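Local coordinates for AlyGC (Glaciecola chathamensis, PDB 5GKD), which cleaves alginate as a member of polysaccharide lyase family 6, binding calcium and presumably acting by beta-elimination on the uronate chain, at residues A[334-339]-A[362-367]; A[287-292]-A[320-325]; A[343-348]-A[368-373]; A[267-272]-A[306-311]. All coordinates share one frame; numbering follows the deposited sequence.

Contact 1: A[334-339]-A[362-367]; sequences AAPINS and SGIKFK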
# COMPACT_ATOMS: atom_id res chain seq x y z
N ALA A 334 22.34 29.13 19.45
CA ALA A 334 22.67 29.36 20.85
C ALA A 334 23.71 28.32 21.28
O ALA A 334 23.38 27.16 21.50
CB ALA A 334 21.42 29.29 21.73
N ALA A 335 24.97 28.76 21.39
CA ALA A 335 26.09 27.90 21.75
C ALA A 335 26.09 27.61 23.25
O ALA A 335 25.45 28.32 24.03
CB ALA A 335 27.40 28.54 21.32
N PRO A 336 26.80 26.57 23.68
CA PRO A 336 26.76 26.19 25.10
C PRO A 336 27.35 27.25 26.02
O PRO A 336 28.37 27.88 25.71
CB PRO A 336 27.60 24.90 25.14
CG PRO A 336 27.61 24.40 23.76
CD PRO A 336 27.55 25.60 22.87
N ILE A 337 26.73 27.44 27.19
CA ILE A 337 27.19 28.45 28.15
C ILE A 337 27.31 27.86 29.55
O ILE A 337 26.76 26.81 29.87
CB ILE A 337 26.28 29.69 28.18
CG1 ILE A 337 24.81 29.30 28.37
CG2 ILE A 337 26.45 30.50 26.91
CD1 ILE A 337 23.87 30.49 28.67
N ASN A 338 28.08 28.57 30.38
CA ASN A 338 28.25 28.27 31.81
C ASN A 338 28.56 26.80 32.09
O ASN A 338 28.19 26.28 33.14
CB ASN A 338 27.02 28.69 32.61
CG ASN A 338 26.64 30.12 32.37
OD1 ASN A 338 27.48 31.01 32.40
ND2 ASN A 338 25.37 30.35 32.11
N SER A 339 29.26 26.13 31.20
CA SER A 339 29.47 24.70 31.35
C SER A 339 30.92 24.39 31.70
O SER A 339 31.80 25.25 31.63
CB SER A 339 29.04 23.97 30.06
OG SER A 339 27.65 24.12 29.89
N SER A 362 33.62 28.85 23.86
CA SER A 362 34.19 29.52 25.02
C SER A 362 33.27 29.47 26.22
O SER A 362 33.70 29.83 27.32
CB SER A 362 34.53 30.97 24.67
OG SER A 362 33.37 31.78 24.66
N GLY A 363 32.02 29.02 26.05
CA GLY A 363 31.14 28.82 27.18
C GLY A 363 31.30 27.49 27.88
O GLY A 363 30.55 27.18 28.81
N ILE A 364 32.23 26.66 27.42
CA ILE A 364 32.63 25.45 28.12
C ILE A 364 34.04 25.66 28.64
O ILE A 364 34.97 25.87 27.85
CB ILE A 364 32.59 24.22 27.20
CG1 ILE A 364 31.24 24.04 26.50
CG2 ILE A 364 32.98 22.98 27.97
CD1 ILE A 364 31.27 22.89 25.51
N LYS A 365 34.24 25.57 29.95
CA LYS A 365 35.58 25.67 30.50
C LYS A 365 36.15 24.28 30.71
O LYS A 365 35.53 23.43 31.37
CB LYS A 365 35.63 26.48 31.80
CG LYS A 365 36.87 27.44 31.80
CD LYS A 365 37.61 27.49 33.14
CE LYS A 365 39.13 27.73 32.97
NZ LYS A 365 39.57 28.98 32.24
N PHE A 366 37.31 24.04 30.13
CA PHE A 366 38.00 22.77 30.18
C PHE A 366 39.11 22.86 31.21
O PHE A 366 39.86 23.83 31.22
CB PHE A 366 38.57 22.42 28.80
CG PHE A 366 37.53 22.31 27.71
CD1 PHE A 366 37.11 23.43 27.02
CD2 PHE A 366 36.99 21.07 27.37
CE1 PHE A 366 36.16 23.33 26.01
CE2 PHE A 366 36.04 20.96 26.37
CZ PHE A 366 35.63 22.09 25.68
N LYS A 367 39.22 21.84 32.06
CA LYS A 367 40.25 21.81 33.09
C LYS A 367 40.64 20.37 33.37
O LYS A 367 39.78 19.50 33.48
CB LYS A 367 39.75 22.46 34.37
CG LYS A 367 40.53 23.63 34.80
CD LYS A 367 39.73 24.44 35.79
CE LYS A 367 40.65 25.46 36.47
NZ LYS A 367 41.46 26.30 35.53
O HOH W 1 30.20 28.38 23.53
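Ser339 and Pro336 meet Gly363 and Ile364 where two successive coils of a parallel beta-helix, the fold of the pectate-lyase-like clan, come together at the start of strands 339-347 and 364-372. Ser339 pairs with Ile364 in a parallel bridge: Ser339 N donates to Gly363 O at 2.9 Å, nearly along the C=O axis, and Lys365 N donates to Ser339 O at 3.0 Å from above the carbonyl plane. The Ser339 hydroxyl turns back onto its own segment. With OG anti to the carbonyl carbon (chi1 -66°), it donates to Ile337 O at 2.8 Å, from 48° out of that carbonyl's plane, and it also accepts from Ala309 N of the preceding coil; two bonds thus fix its rotation. Ser339 CB itself points to the same face as Ile364, whose CG1 lies 4.2 Å from Ser339 CB and 4.0 Å from Pro336 CB. The other branch, CG2, sits 3.6 Å above one face of the Phe366 ring, toward its rim. Lys365 contributes CB alone, close to Ser339 O, while its bent chain leads away. At Gly363 a side chain would run into Pro336 O and Ile337 CA, and the bare CA comes close instead, making a CH...O contact of 3.3 Å with Pro336 O. Water 1 also donates to Pro336 O and accepts from Gly363 N.

Contact 2: A[287-292]-A[320-325]; sequences SGLTVM and EHIQFA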
# COMPACT_ATOMS: atom_id res chain seq x y z
N SER A 287 27.26 10.97 17.86
CA SER A 287 28.65 10.93 18.32
C SER A 287 28.77 10.23 19.67
O SER A 287 27.80 10.09 20.42
CB SER A 287 29.23 12.34 18.43
OG SER A 287 29.18 13.01 17.18
N GLY A 288 29.99 9.81 19.98
CA GLY A 288 30.28 9.29 21.31
C GLY A 288 29.98 10.30 22.40
O GLY A 288 29.45 9.95 23.46
N LEU A 289 30.31 11.57 22.16
CA LEU A 289 29.95 12.62 23.09
C LEU A 289 29.51 13.83 22.28
O LEU A 289 30.25 14.26 21.39
CB LEU A 289 31.12 12.99 24.00
CG LEU A 289 30.92 13.45 25.46
CD1 LEU A 289 32.06 14.39 25.91
CD2 LEU A 289 29.54 14.01 25.78
N THR A 290 28.34 14.37 22.59
CA THR A 290 27.76 15.46 21.82
C THR A 290 27.24 16.53 22.76
O THR A 290 26.41 16.23 23.61
CB THR A 290 26.60 14.97 20.93
OG1 THR A 290 27.05 13.89 20.10
CG2 THR A 290 26.09 16.10 20.06
N VAL A 291 27.67 17.77 22.56
CA VAL A 291 27.10 18.91 23.25
C VAL A 291 26.48 19.80 22.17
O VAL A 291 27.20 20.40 21.36
CB VAL A 291 28.13 19.67 24.08
CG1 VAL A 291 27.43 20.72 24.94
CG2 VAL A 291 28.91 18.71 24.97
N MET A 292 25.16 19.87 22.15
CA MET A 292 24.45 20.50 21.05
C MET A 292 24.35 22.01 21.21
O MET A 292 24.38 22.55 22.32
CB MET A 292 23.04 19.92 20.91
CG MET A 292 22.97 18.66 20.09
SD MET A 292 21.28 18.25 19.59
CE MET A 292 20.94 19.56 18.40
N GLU A 320 35.43 8.01 18.10
CA GLU A 320 35.90 8.70 16.91
C GLU A 320 35.45 10.15 16.88
O GLU A 320 36.17 11.00 16.35
CB GLU A 320 35.44 7.95 15.66
CG GLU A 320 36.02 6.53 15.63
CD GLU A 320 35.69 5.74 14.37
OE1 GLU A 320 35.10 6.30 13.42
OE2 GLU A 320 36.05 4.54 14.34
N HIS A 321 34.29 10.49 17.44
CA HIS A 321 33.81 11.86 17.36
C HIS A 321 33.33 12.36 18.72
O HIS A 321 32.44 11.76 19.33
CB HIS A 321 32.73 12.00 16.30
CG HIS A 321 33.22 11.71 14.92
ND1 HIS A 321 33.91 12.63 14.17
CD2 HIS A 321 33.14 10.59 14.16
CE1 HIS A 321 34.24 12.10 13.00
NE2 HIS A 321 33.78 10.86 12.98
N ILE A 322 33.92 13.47 19.16
CA ILE A 322 33.44 14.27 20.28
C ILE A 322 33.09 15.62 19.68
O ILE A 322 33.98 16.34 19.22
CB ILE A 322 34.49 14.43 21.39
CG1 ILE A 322 34.82 13.09 22.05
CG2 ILE A 322 34.02 15.44 22.41
CD1 ILE A 322 36.00 13.20 23.02
N GLN A 323 31.81 15.99 19.69
CA GLN A 323 31.37 17.14 18.92
C GLN A 323 30.72 18.17 19.84
O GLN A 323 29.74 17.87 20.54
CB GLN A 323 30.45 16.69 17.79
CG GLN A 323 31.17 15.73 16.86
CD GLN A 323 30.57 15.64 15.45
OE1 GLN A 323 29.44 16.04 15.21
NE2 GLN A 323 31.34 15.10 14.52
N PHE A 324 31.26 19.38 19.83
CA PHE A 324 30.75 20.48 20.63
C PHE A 324 30.04 21.46 19.72
O PHE A 324 30.45 21.69 18.58
CB PHE A 324 31.88 21.20 21.38
CG PHE A 324 32.65 20.31 22.32
CD1 PHE A 324 32.08 19.85 23.49
CD2 PHE A 324 33.97 19.99 22.07
CE1 PHE A 324 32.80 19.05 24.38
CE2 PHE A 324 34.70 19.20 22.95
CZ PHE A 324 34.11 18.74 24.10
N ALA A 325 28.96 22.05 20.24
CA ALA A 325 28.07 22.92 19.47
C ALA A 325 27.51 22.22 18.23
O ALA A 325 27.22 22.86 17.22
CB ALA A 325 28.78 24.22 19.09
O HOH W 2 32.07 8.58 17.95
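Ser287 OG lies against the aliphatic part of Gln323, 3.4 Å from Gln323 CG, just before strand 289-292 of the parallel beta-helix and beside the face of the strand pair that carries Gln323. Gln323 puts CG beside its backbone N (chi1 -60°) and runs extended from there, which lays its chain past the hydroxyl. On the other face, Val291 CG2 meets the Phe324 ring at its edge and near its plane, 3.7 Å from Phe324 CD1. Next to it Leu289 and Ile322 cross obliquely, with Leu289 CB 4.1 Å from Ile322 CG2. The backbone holds these pairs in step: Gln323 N donates to Leu289 O and Val291 N to Gln323 O, both at 2.9 Å and both nearly straight. An alanine at Gln323 would take away CG and the amide and would probably open a gap beside Ser287 OG.

A second shell positions these groups. Ser287 OG is hydrogen-bonded to Arg284 O, which fixes the hydroxyl that Gln323 covers. Phe324 meets Phe366 edge-to-face, Val291 touches Ile311, and Leu289 packs on Leu316 and Met341, so one face of the pair belongs to the helix interior. Met292, beyond the paired residues, touches Arg264 of the carbonate pocket, its side chain about 6 Å from the ion. At the opposite end the pairing weakens: Gly288 N makes only a weak hydrogen bond to His321 O (3.2 Å, 120°), and water 2 accepts from both Gly288 N and His321 N.

Contact 3: A[343-348]-A[368-373]; sequences NNLIVN and DNLLNQ
Leu345 pairs with Leu370 and Ile346 with Leu371 in parallel register, the axes of strands 345-347 and 369-372 being 5.0 Å apart and 11° from parallel. Leu370 N to Asn344 O and Ile346 N to Leu370 O, both 3.0 Å, carry the middle; Asn372 N to Ile346 O is weak. Just after Asn343 and Asp368, both with left-handed backbones, Asn344 and Asn369 lie side by side, their amide planes 11° apart. Asn369 OD1 is gripped from opposite faces of its plane by Asn344 N at 3.0 Å and Asn344 ND2 at 3.1 Å. Asn344 OD1 accepts from Asn314 N of the preceding coil, and Asn369 ND2 donates to Met341 O and Gly382 O. Leu345 CD1 meets Leu370 CD2 at 4.1 Å on one face, Ile346 CG2 meets Leu371 CD2 at 4.0 Å on the other.

Asn372, with CG between N and the carbonyl carbon (chi1 64°), reaches across: OD1 accepts from Asn348 N at 2.9 Å and ND2 donates to Asn348 O at 3.2 Å. An alanine here would probably leave Asn348 N and O without these mates. Side-chain amides thus take over from backbone pairing at both ends of this parallel beta-helix contact.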
# COMPACT_ATOMS: atom_id res chain seq x y z
N ASN A 343 38.59 16.61 34.20
CA ASN A 343 39.05 15.32 34.72
C ASN A 343 38.61 14.15 33.86
O ASN A 343 38.47 13.03 34.34
CB ASN A 343 38.60 15.13 36.17
CG ASN A 343 39.20 16.17 37.09
OD1 ASN A 343 38.59 17.19 37.37
ND2 ASN A 343 40.42 15.92 37.55
N ASN A 344 38.42 14.39 32.57
CA ASN A 344 38.11 13.33 31.62
C ASN A 344 39.39 12.73 31.05
O ASN A 344 40.48 13.31 31.12
CB ASN A 344 37.20 13.87 30.51
CG ASN A 344 35.86 14.37 31.06
OD1 ASN A 344 35.00 13.58 31.42
ND2 ASN A 344 35.71 15.68 31.16
N LEU A 345 39.25 11.55 30.47
CA LEU A 345 40.37 10.81 29.90
C LEU A 345 39.99 10.39 28.49
O LEU A 345 38.99 9.69 28.29
CB LEU A 345 40.72 9.59 30.75
CG LEU A 345 41.70 8.58 30.15
CD1 LEU A 345 43.10 9.13 30.04
CD2 LEU A 345 41.72 7.30 30.97
N ILE A 346 40.80 10.82 27.53
CA ILE A 346 40.60 10.55 26.12
C ILE A 346 41.85 9.86 25.61
O ILE A 346 42.93 10.45 25.61
CB ILE A 346 40.34 11.84 25.32
CG1 ILE A 346 39.15 12.62 25.88
CG2 ILE A 346 40.14 11.52 23.87
CD1 ILE A 346 38.93 13.98 25.23
N VAL A 347 41.70 8.61 25.20
CA VAL A 347 42.78 7.83 24.62
C VAL A 347 42.30 7.38 23.25
O VAL A 347 41.29 6.66 23.15
CB VAL A 347 43.18 6.63 25.49
CG1 VAL A 347 44.32 5.88 24.82
CG2 VAL A 347 43.56 7.09 26.88
N ASN A 348 43.00 7.79 22.21
CA ASN A 348 42.59 7.52 20.84
C ASN A 348 43.82 7.13 20.05
O ASN A 348 44.82 7.86 20.07
CB ASN A 348 41.91 8.76 20.24
CG ASN A 348 41.17 8.47 18.96
OD1 ASN A 348 41.60 7.65 18.16
ND2 ASN A 348 40.06 9.15 18.76
N ASP A 368 41.95 20.12 33.46
CA ASP A 368 42.46 18.84 33.94
C ASP A 368 41.92 17.65 33.13
O ASP A 368 41.55 16.63 33.70
CB ASP A 368 42.14 18.64 35.42
CG ASP A 368 42.80 19.69 36.29
OD1 ASP A 368 43.94 20.08 35.99
OD2 ASP A 368 42.16 20.16 37.26
N ASN A 369 41.90 17.78 31.81
CA ASN A 369 41.60 16.63 30.95
C ASN A 369 42.90 16.05 30.41
O ASN A 369 43.81 16.79 30.05
CB ASN A 369 40.67 17.02 29.81
CG ASN A 369 39.35 17.56 30.31
OD1 ASN A 369 38.52 16.82 30.83
ND2 ASN A 369 39.16 18.86 30.16
N LEU A 370 42.98 14.72 30.35
CA LEU A 370 44.20 14.02 29.96
C LEU A 370 44.00 13.33 28.62
O LEU A 370 43.00 12.62 28.41
CB LEU A 370 44.62 12.99 31.01
CG LEU A 370 45.98 12.33 30.75
CD1 LEU A 370 47.09 13.38 30.83
CD2 LEU A 370 46.27 11.19 31.71
N LEU A 371 44.97 13.52 27.74
CA LEU A 371 45.02 12.99 26.39
C LEU A 371 46.29 12.16 26.25
O LEU A 371 47.33 12.52 26.81
CB LEU A 371 45.10 14.13 25.37
CG LEU A 371 44.10 14.43 24.28
CD1 LEU A 371 44.68 15.53 23.39
CD2 LEU A 371 43.77 13.19 23.47
N ASN A 372 46.22 11.09 25.46
CA ASN A 372 47.45 10.37 25.14
C ASN A 372 48.28 11.18 24.14
O ASN A 372 47.75 11.96 23.35
CB ASN A 372 47.15 8.96 24.62
CG ASN A 372 46.39 8.95 23.30
OD1 ASN A 372 45.24 9.38 23.23
ND2 ASN A 372 47.02 8.42 22.27
N GLN A 373 49.60 10.98 24.21
CA GLN A 373 50.53 11.92 23.58
C GLN A 373 50.48 11.87 22.06
O GLN A 373 50.81 12.87 21.41
CB GLN A 373 51.95 11.63 24.06
CG GLN A 373 52.39 10.20 23.81
CD GLN A 373 53.78 9.91 24.33
OE1 GLN A 373 54.38 10.72 25.05
NE2 GLN A 373 54.31 8.74 23.98
O HOH W 3 39.61 19.89 38.05

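Contact 4: A[267-272]-A[306-311]; sequences NRDQII and VDNALI
Asn308 and Asp269 meet through first torsions that turn their two CG atoms: CG of Asn308 is anti to the backbone N (chi1 -169°), while CG of Asp269 stands beside its backbone N (chi1 -52°). From there Asn308 ND2 donates to Asp269 OD1 at 2.9 Å, meeting the carboxylate oxygen on its anti side, with the acceptor close to the Asn308 amide plane; the two planes stand 80° apart. Asp307 CG is likewise anti to the backbone N, laying its carboxylate alongside the Arg268 chain. Their nearest approach is Arg268 CD to Asp307 OD2 at 4.0 Å. Arg268 NE stays 4.7 Å from Asp307 OD2, so any attraction there is probably long-range, and Asp307 OD1 instead holds Asn338 ND2 of the next coil.

Asp269 N donates to Asp307 O at 3.0 Å. Farther on, Leu310 N bonds to Gln270 O and Ile272 N to Leu310 O, the latter at 2.8 Å. Water 4 donates to Asn267 O and Asp307 O and accepts from Gln270 N, while water 5 donates to Gln270 O and to Asn308 O, the second at 2.6 Å. Asp269 and Asn308 both have left-handed backbones at matching places, marking the stacked bends that lead into strands 271-278 and 310-317, as expected of successive coils in a parallel beta-helix.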
# COMPACT_ATOMS: atom_id res chain seq x y z
N ASN A 267 19.90 20.96 26.81
CA ASN A 267 19.24 21.52 27.98
C ASN A 267 20.13 21.92 29.17
O ASN A 267 21.30 22.00 29.04
CB ASN A 267 17.99 20.72 28.36
CG ASN A 267 17.30 20.09 27.15
OD1 ASN A 267 16.70 20.76 26.38
ND2 ASN A 267 17.48 18.86 26.97
N ARG A 268 19.52 22.20 30.30
CA ARG A 268 20.21 22.70 31.46
C ARG A 268 20.52 21.80 32.60
O ARG A 268 19.89 20.85 32.81
CB ARG A 268 19.46 23.89 32.04
CG ARG A 268 18.66 24.68 31.05
CD ARG A 268 18.41 26.10 31.48
NE ARG A 268 17.71 26.19 32.73
CZ ARG A 268 16.41 26.07 32.87
NH1 ARG A 268 15.64 25.88 31.83
NH2 ARG A 268 15.87 26.17 34.05
N ASP A 269 21.52 22.20 33.35
CA ASP A 269 21.95 21.55 34.56
C ASP A 269 22.17 20.05 34.46
O ASP A 269 21.89 19.34 35.35
CB ASP A 269 20.97 21.86 35.70
CG ASP A 269 20.70 23.34 35.88
OD1 ASP A 269 21.60 24.15 35.85
OD2 ASP A 269 19.56 23.71 36.07
N GLN A 270 22.69 19.59 33.35
CA GLN A 270 22.94 18.16 33.23
C GLN A 270 24.28 17.80 33.88
O GLN A 270 25.24 18.58 33.84
CB GLN A 270 22.93 17.74 31.76
CG GLN A 270 21.79 18.34 30.92
CD GLN A 270 20.38 17.85 31.29
OE1 GLN A 270 20.14 17.31 32.38
NE2 GLN A 270 19.43 18.06 30.38
N ILE A 271 24.34 16.61 34.49
CA ILE A 271 25.58 16.06 35.03
C ILE A 271 25.89 14.75 34.32
O ILE A 271 25.09 13.80 34.37
CB ILE A 271 25.50 15.86 36.55
CG1 ILE A 271 25.33 17.21 37.26
CG2 ILE A 271 26.72 15.14 37.05
CD1 ILE A 271 24.94 17.08 38.73
N ILE A 272 27.03 14.69 33.66
CA ILE A 272 27.52 13.53 32.92
C ILE A 272 28.85 13.16 33.57
O ILE A 272 29.89 13.76 33.25
CB ILE A 272 27.68 13.81 31.42
CG1 ILE A 272 26.34 14.09 30.72
CG2 ILE A 272 28.34 12.63 30.73
CD1 ILE A 272 25.81 15.44 30.91
N VAL A 306 22.41 24.46 25.74
CA VAL A 306 23.15 23.83 26.83
C VAL A 306 23.65 24.90 27.79
O VAL A 306 24.35 25.84 27.39
CB VAL A 306 24.30 22.98 26.30
CG1 VAL A 306 25.20 22.56 27.43
CG2 VAL A 306 23.76 21.76 25.61
N ASP A 307 23.30 24.76 29.06
CA ASP A 307 23.55 25.76 30.09
C ASP A 307 23.90 25.02 31.36
O ASP A 307 23.09 24.21 31.83
CB ASP A 307 22.30 26.63 30.28
CG ASP A 307 22.51 27.78 31.24
OD1 ASP A 307 23.59 27.91 31.84
OD2 ASP A 307 21.55 28.58 31.39
N ASN A 308 25.10 25.25 31.89
CA ASN A 308 25.54 24.62 33.13
C ASN A 308 25.57 23.09 33.01
O ASN A 308 25.12 22.37 33.90
CB ASN A 308 24.66 25.07 34.31
CG ASN A 308 25.22 24.66 35.66
OD1 ASN A 308 26.42 24.56 35.83
ND2 ASN A 308 24.34 24.43 36.61
N ALA A 309 26.08 22.59 31.90
CA ALA A 309 26.46 21.18 31.84
C ALA A 309 27.73 20.93 32.65
O ALA A 309 28.60 21.80 32.75
CB ALA A 309 26.68 20.74 30.39
N LEU A 310 27.83 19.74 33.22
CA LEU A 310 29.01 19.31 33.96
C LEU A 310 29.42 17.93 33.46
O LEU A 310 28.68 16.96 33.62
CB LEU A 310 28.73 19.29 35.46
CG LEU A 310 29.84 19.41 36.51
CD1 LEU A 310 29.64 18.31 37.55
CD2 LEU A 310 31.27 19.40 35.98
N ILE A 311 30.59 17.85 32.85
CA ILE A 311 31.06 16.64 32.18
C ILE A 311 32.39 16.27 32.82
O ILE A 311 33.43 16.84 32.48
CB ILE A 311 31.20 16.86 30.66
CG1 ILE A 311 29.89 17.40 30.08
CG2 ILE A 311 31.62 15.60 29.97
CD1 ILE A 311 29.90 17.71 28.61
O HOH W 4 23.36 21.17 30.85
O HOH W 5 25.32 20.64 35.81

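All four contacts stack consecutive coils of one parallel beta-helix. Contacts 2 and 3 are buried; contacts 1 and 4, at the bends, are only partly buried, and contact 4 uses two bridging waters where the others have one. Contacts 1 and 3 both use strand 364-372, contact 1 at the loop entering strand 339-347 and contact 3 farther along it; contact 2 belongs to a different run of strands. Between the runs Phe324 of contact 2 meets Phe366 of contact 1, and Val291 meets Ile311 of contact 4. Contact 2 relies on backbone and apolar packing, contact 1 on backbone pairing with a close glycine; contact 3 adds side-chain amide bonds to backbone and amide, contact 4 a carboxylate-amide pair.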